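Local coordinates for protein 2,3-dihydroxy-2,3-dihydrophenylpropionate dehydrogenase (Pseudomonas sp. MC1, PDB 5XTF) that probably oxidises naphthalene cis-dihydrodiol to 1,2-dihydroxynaphthalene with NAD+ as hydride acceptor, as a tetrameric short-chain dehydrogenase/reductase of aromatic hydrocarbon breakdown, at residues 58-61 and 62-66; 170-173 and 174-178. All coordinates share one frame; numbering follows the deposited sequence.

Contact 1: 58-61 and 62-66; sequences EQEA and LLCNE
Four successive i to i+4 backbone bonds tie 58-61 to 62-66 as one turn of alpha-helix following another: Leu62 N to Glu58 O (2.9 Å), Leu63 N to Gln59 O, Cys64 N to Glu60 O and Asn65 N to Ala61 O (2.9 Å), the last nearly straight at 172°. Leu63, Cys64 and Asn65 fold back over carbonyls of the first turn. Asn65 does so most closely: with CG beside its own backbone N (chi1 -64°), the carboxamide lies back along the helix, its CG 3.0 Å from Ala61 O, but it only packs there, the bond to that oxygen coming from Asn65 N. Cys64 takes a similar torsion, which brings SG 3.4 Å from Glu60 O and 4.3 Å from Glu60 CG. Leu62 instead meets the preceding turn through CB, 3.4 Å from Gln59 O, and its branched end reaches Leu37 and Arg41 of helix 34-46. Leu63, the buried member, has CG 3.7 Å from Gln59 O and packs on Ala52 and Ile73 of the sheet as well as on Leu37 and Val40. Gln59 sets off away from 62-66, and its OE1 accepts from Arg55 N. Helix 57-67 is thus amphipathic, the connection of a beta-alpha-beta unit between strands 49-54 and 72-75 of the Rossmann fold, and Gln59 near its start belongs to the NAD+ site, close to Ser33.

Contact 2: 170-173 and 174-178; sequences SCYI and ASKHA
Ser170 and Ala174 meet where the first turn of helix 170-190 closes: Ala174 N bonds to Ser170 O (2.9 Å), and the methyl CB of Ala174 rests 3.2 Å from the same oxygen. Cys171 O takes the N-H of Ser175, while its side chain turns to Ile128 and Asp109. Tyr172 contributes more. Its carbonyl oxygen accepts two bonds, from Lys176 N and from Ser175 OG (2.8 Å), the Ser175 hydroxyl sitting between its own backbone N and carbonyl carbon (chi1 73°). The phenol ring projects out from the helix, and the Lys176 chain, bent at chi2 (-58°), crosses it: CG lies over one face, 4.0 Å from the ring centroid, in a CH-pi contact, and CE reaches to 3.5 Å from Tyr172 OH. That phenol OH bonds to Ser159 OG, and Lys176 NZ to Ala158 O. This Tyr-x-x-x-Lys pair is the signature of the SDR active site, and Lys176 binds NAD+. Ile173 O is also doubly gripped, by His177 N and by His177 ND1 (2.8 Å), which approach from opposite faces of the carbonyl plane; the oxygen lies at the imidazole edge, and Ile173 CG2 runs beside the ring, 3.5 Å from CE1. With the His177 imidazole cut back to an alanine's methyl, Ile173 O would probably keep only its helical backbone bond, and Lys184 of the second subunit would lose a partner at NE2. The helix links strands 153-157 and 195-201, packing against helix 118-150 through Ala174 on Phe129, and through Ile173 and His177 on Gly181 of the second subunit.

Overall arrangement
Contacts 1 and 2 are both successive turns of a helix that connects parallel strands of the same Rossmann sheet, but they lie on opposite sides of the chain's centre, their centres 31 Å apart. Contact 1 is a surface contact, in the helix leading to edge strand 72-75, and its bonds across the segments are all backbone bonds. Contact 2 is buried by helix 118-150 and a second subunit, and its side chains add bonds to backbone carbonyls as well as a CH-pi contact. Each supplies one residue to the NAD+ site, Gln59 from contact 1 and Lys176 from contact 2, their side chains about 10 Å and about 7 Å, respectively, from that of Asn104.

Contact 1: 58-61 and 62-66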
ATOM      1  N   GLU B  58      -0.126  27.471  30.268  1.00 32.56           N
ATOM      2  CA  GLU B  58      -0.867  28.371  29.395  1.00 35.31           C
ATOM      3  C   GLU B  58      -1.933  27.617  28.624  1.00 39.05           C
ATOM      4  O   GLU B  58      -3.060  28.104  28.452  1.00 32.79           O
ATOM      5  CB  GLU B  58       0.072  29.068  28.411  1.00 37.30           C
ATOM      6  CG  GLU B  58       0.991  30.122  29.012  1.00 40.55           C
ATOM      7  CD  GLU B  58       2.053  29.542  29.907  1.00 52.96           C
ATOM      8  OE1 GLU B  58       2.174  29.998  31.060  1.00 67.36           O
ATOM      9  OE2 GLU B  58       2.794  28.636  29.474  1.00 52.24           O
ATOM     10  N   GLN B  59      -1.577  26.435  28.127  1.00 35.38           N
ATOM     11  CA  GLN B  59      -2.554  25.630  27.420  1.00 35.14           C
ATOM     12  C   GLN B  59      -3.617  25.108  28.371  1.00 28.69           C
ATOM     13  O   GLN B  59      -4.781  24.972  27.986  1.00 31.53           O
ATOM     14  CB  GLN B  59      -1.845  24.487  26.701  1.00 34.03           C
ATOM     15  CG  GLN B  59      -0.810  24.883  25.670  1.00 33.51           C
ATOM     16  CD  GLN B  59      -0.137  23.671  25.076  1.00 36.27           C
ATOM     17  OE1 GLN B  59       0.066  22.667  25.760  1.00 37.32           O
ATOM     18  NE2 GLN B  59       0.196  23.743  23.799  1.00 32.58           N
ATOM     19  N   GLU B  60      -3.241  24.831  29.619  1.00 28.40           N
ATOM     20  CA  GLU B  60      -4.240  24.504  30.624  1.00 32.13           C
ATOM     21  C   GLU B  60      -5.233  25.647  30.791  1.00 33.03           C
ATOM     22  O   GLU B  60      -6.443  25.419  30.837  1.00 33.08           O
ATOM     23  CB  GLU B  60      -3.556  24.178  31.948  1.00 32.69           C
ATOM     24  CG  GLU B  60      -4.505  23.702  33.011  1.00 39.75           C
ATOM     25  CD  GLU B  60      -3.793  23.429  34.313  1.00 43.30           C
ATOM     26  OE1 GLU B  60      -2.780  24.111  34.575  1.00 43.63           O
ATOM     27  OE2 GLU B  60      -4.233  22.520  35.053  1.00 46.66           O
ATOM     28  N   ALA B  61      -4.739  26.887  30.856  1.00 30.83           N
ATOM     29  CA  ALA B  61      -5.617  28.036  31.048  1.00 31.25           C
ATOM     30  C   ALA B  61      -6.523  28.231  29.844  1.00 35.16           C
ATOM     31  O   ALA B  61      -7.691  28.623  29.988  1.00 36.05           O
ATOM     32  CB  ALA B  61      -4.787  29.291  31.305  1.00 26.78           C
ATOM     33  N   LEU B  62      -6.000  27.963  28.647  1.00 31.14           N
ATOM     34  CA  LEU B  62      -6.834  27.989  27.455  1.00 33.69           C
ATOM     35  C   LEU B  62      -8.021  27.039  27.596  1.00 34.80           C
ATOM     36  O   LEU B  62      -9.157  27.399  27.258  1.00 32.90           O
ATOM     37  CB  LEU B  62      -5.974  27.637  26.245  1.00 36.93           C
ATOM     38  CG  LEU B  62      -6.437  27.855  24.805  1.00 41.96           C
ATOM     39  CD1 LEU B  62      -5.240  27.615  23.898  1.00 38.23           C
ATOM     40  CD2 LEU B  62      -7.581  26.926  24.405  1.00 42.87           C
ATOM     41  N   LEU B  63      -7.785  25.826  28.109  1.00 28.89           N
ATOM     42  CA  LEU B  63      -8.863  24.847  28.220  1.00 29.74           C
ATOM     43  C   LEU B  63      -9.833  25.188  29.342  1.00 35.32           C
ATOM     44  O   LEU B  63     -11.023  24.863  29.238  1.00 32.56           O
ATOM     45  CB  LEU B  63      -8.297  23.443  28.445  1.00 29.03           C
ATOM     46  CG  LEU B  63      -7.619  22.767  27.252  1.00 30.62           C
ATOM     47  CD1 LEU B  63      -7.132  21.393  27.662  1.00 26.47           C
ATOM     48  CD2 LEU B  63      -8.599  22.660  26.076  1.00 32.39           C
ATOM     49  N   CYS B  64      -9.340  25.821  30.422  1.00 29.90           N
ATOM     50  CA  CYS B  64     -10.202  26.208  31.537  1.00 34.72           C
ATOM     51  C   CYS B  64     -11.076  27.408  31.183  1.00 32.14           C
ATOM     52  O   CYS B  64     -12.273  27.420  31.488  1.00 32.87           O
ATOM     53  CB  CYS B  64      -9.359  26.509  32.776  1.00 35.59           C
ATOM     54  SG  CYS B  64      -8.580  25.030  33.462  1.00 43.39           S
ATOM     55  N   ASN B  65     -10.498  28.423  30.538  1.00 28.54           N
ATOM     56  CA  ASN B  65     -11.301  29.549  30.080  1.00 29.47           C
ATOM     57  C   ASN B  65     -12.508  29.092  29.279  1.00 31.25           C
ATOM     58  O   ASN B  65     -13.543  29.761  29.285  1.00 32.11           O
ATOM     59  CB  ASN B  65     -10.468  30.492  29.215  1.00 29.94           C
ATOM     60  CG  ASN B  65      -9.342  31.148  29.970  1.00 30.67           C
ATOM     61  OD1 ASN B  65      -9.227  31.027  31.190  1.00 28.31           O
ATOM     62  ND2 ASN B  65      -8.503  31.866  29.242  1.00 33.86           N
ATOM     63  N   GLU B  66     -12.393  27.973  28.564  1.00 33.25           N
ATOM     64  CA  GLU B  66     -13.508  27.543  27.732  1.00 33.02           C
ATOM     65  C   GLU B  66     -14.417  26.567  28.462  1.00 30.10           C
ATOM     66  O   GLU B  66     -15.640  26.681  28.369  1.00 32.00           O
ATOM     67  CB  GLU B  66     -12.994  26.917  26.422  1.00 32.73           C
ATOM     68  CG  GLU B  66     -14.110  26.483  25.443  1.00 34.24           C
ATOM     69  CD  GLU B  66     -13.630  26.295  23.976  1.00 40.99           C
ATOM     70  OE1 GLU B  66     -12.507  26.725  23.606  1.00 35.96           O
ATOM     71  OE2 GLU B  66     -14.408  25.723  23.177  1.00 42.04           O
TER

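Contact 2: 170-173 and 174-178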
ATOM      1  N   SER B 170      13.525  12.775   6.666  1.00 25.71           N
ATOM      2  CA  SER B 170      13.447  11.323   6.721  1.00 22.40           C
ATOM      3  C   SER B 170      13.129  10.826   8.119  1.00 22.86           C
ATOM      4  O   SER B 170      12.472   9.791   8.262  1.00 23.21           O
ATOM      5  CB  SER B 170      14.749  10.709   6.216  1.00 24.16           C
ATOM      6  OG  SER B 170      15.839  11.129   7.017  1.00 26.39           O
ATOM      7  N   CYS B 171      13.587  11.529   9.163  1.00 24.08           N
ATOM      8  CA  CYS B 171      13.205  11.126  10.517  1.00 26.94           C
ATOM      9  C   CYS B 171      11.695  11.190  10.689  1.00 24.19           C
ATOM     10  O   CYS B 171      11.065  10.211  11.107  1.00 24.96           O
ATOM     11  CB  CYS B 171      13.890  12.003  11.565  1.00 25.45           C
ATOM     12  SG  CYS B 171      15.694  11.926  11.491  1.00 40.10           S
ATOM     13  N   TYR B 172      11.099  12.337  10.357  1.00 24.79           N
ATOM     14  CA  TYR B 172       9.660  12.486  10.514  1.00 23.62           C
ATOM     15  C   TYR B 172       8.916  11.432   9.712  1.00 23.01           C
ATOM     16  O   TYR B 172       8.009  10.778  10.239  1.00 24.57           O
ATOM     17  CB  TYR B 172       9.218  13.894  10.104  1.00 28.72           C
ATOM     18  CG  TYR B 172       7.737  14.170  10.347  1.00 31.60           C
ATOM     19  CD1 TYR B 172       7.262  14.526  11.614  1.00 29.33           C
ATOM     20  CD2 TYR B 172       6.815  14.081   9.306  1.00 32.47           C
ATOM     21  CE1 TYR B 172       5.906  14.776  11.837  1.00 28.34           C
ATOM     22  CE2 TYR B 172       5.454  14.337   9.524  1.00 37.16           C
ATOM     23  CZ  TYR B 172       5.013  14.683  10.786  1.00 32.69           C
ATOM     24  OH  TYR B 172       3.669  14.918  10.965  1.00 37.64           O
ATOM     25  N   ILE B 173       9.307  11.223   8.451  1.00 20.19           N
ATOM     26  CA  ILE B 173       8.572  10.287   7.609  1.00 20.40           C
ATOM     27  C   ILE B 173       8.713   8.870   8.140  1.00 22.77           C
ATOM     28  O   ILE B 173       7.749   8.092   8.133  1.00 20.33           O
ATOM     29  CB  ILE B 173       9.023  10.408   6.146  1.00 21.32           C
ATOM     30  CG1 ILE B 173       8.554  11.747   5.590  1.00 21.87           C
ATOM     31  CG2 ILE B 173       8.444   9.282   5.325  1.00 20.93           C
ATOM     32  CD1 ILE B 173       8.933  11.994   4.180  1.00 27.24           C
ATOM     33  N   ALA B 174       9.899   8.526   8.651  1.00 23.93           N
ATOM     34  CA  ALA B 174      10.098   7.200   9.223  1.00 19.70           C
ATOM     35  C   ALA B 174       9.266   7.018  10.487  1.00 20.84           C
ATOM     36  O   ALA B 174       8.697   5.945  10.713  1.00 19.68           O
ATOM     37  CB  ALA B 174      11.583   6.977   9.505  1.00 19.60           C
ATOM     38  N   SER B 175       9.167   8.055  11.320  1.00 21.70           N
ATOM     39  CA  SER B 175       8.361   7.921  12.531  1.00 24.16           C
ATOM     40  C   SER B 175       6.886   7.765  12.185  1.00 22.48           C
ATOM     41  O   SER B 175       6.169   6.981  12.813  1.00 24.85           O
ATOM     42  CB  SER B 175       8.562   9.115  13.465  1.00 22.80           C
ATOM     43  OG  SER B 175       7.945  10.302  12.986  1.00 22.20           O
ATOM     44  N   LYS B 176       6.420   8.489  11.180  1.00 22.97           N
ATOM     45  CA  LYS B 176       5.019   8.380  10.810  1.00 23.56           C
ATOM     46  C   LYS B 176       4.714   7.061  10.116  1.00 23.73           C
ATOM     47  O   LYS B 176       3.589   6.563  10.215  1.00 24.53           O
ATOM     48  CB  LYS B 176       4.637   9.581   9.952  1.00 24.70           C
ATOM     49  CG  LYS B 176       4.534  10.866  10.820  1.00 32.21           C
ATOM     50  CD  LYS B 176       3.492  10.682  11.947  1.00 29.38           C
ATOM     51  CE  LYS B 176       3.265  11.964  12.730  1.00 32.87           C
ATOM     52  NZ  LYS B 176       2.195  11.771  13.761  1.00 27.35           N
ATOM     53  N   HIS B 177       5.696   6.460   9.431  1.00 21.30           N
ATOM     54  CA  HIS B 177       5.492   5.101   8.946  1.00 20.90           C
ATOM     55  C   HIS B 177       5.452   4.096  10.087  1.00 20.77           C
ATOM     56  O   HIS B 177       4.673   3.137  10.048  1.00 22.42           O
ATOM     57  CB  HIS B 177       6.574   4.728   7.942  1.00 19.58           C
ATOM     58  CG  HIS B 177       6.295   5.220   6.561  1.00 21.66           C
ATOM     59  ND1 HIS B 177       6.415   6.549   6.207  1.00 23.46           N
ATOM     60  CD2 HIS B 177       5.890   4.564   5.447  1.00 21.18           C
ATOM     61  CE1 HIS B 177       6.100   6.688   4.931  1.00 24.72           C
ATOM     62  NE2 HIS B 177       5.781   5.499   4.448  1.00 24.40           N
ATOM     63  N   ALA B 178       6.281   4.288  11.114  1.00 19.38           N
ATOM     64  CA  ALA B 178       6.211   3.394  12.264  1.00 20.02           C
ATOM     65  C   ALA B 178       4.811   3.397  12.886  1.00 21.23           C
ATOM     66  O   ALA B 178       4.315   2.346  13.307  1.00 21.55           O
ATOM     67  CB  ALA B 178       7.284   3.772  13.288  1.00 18.20           C
TER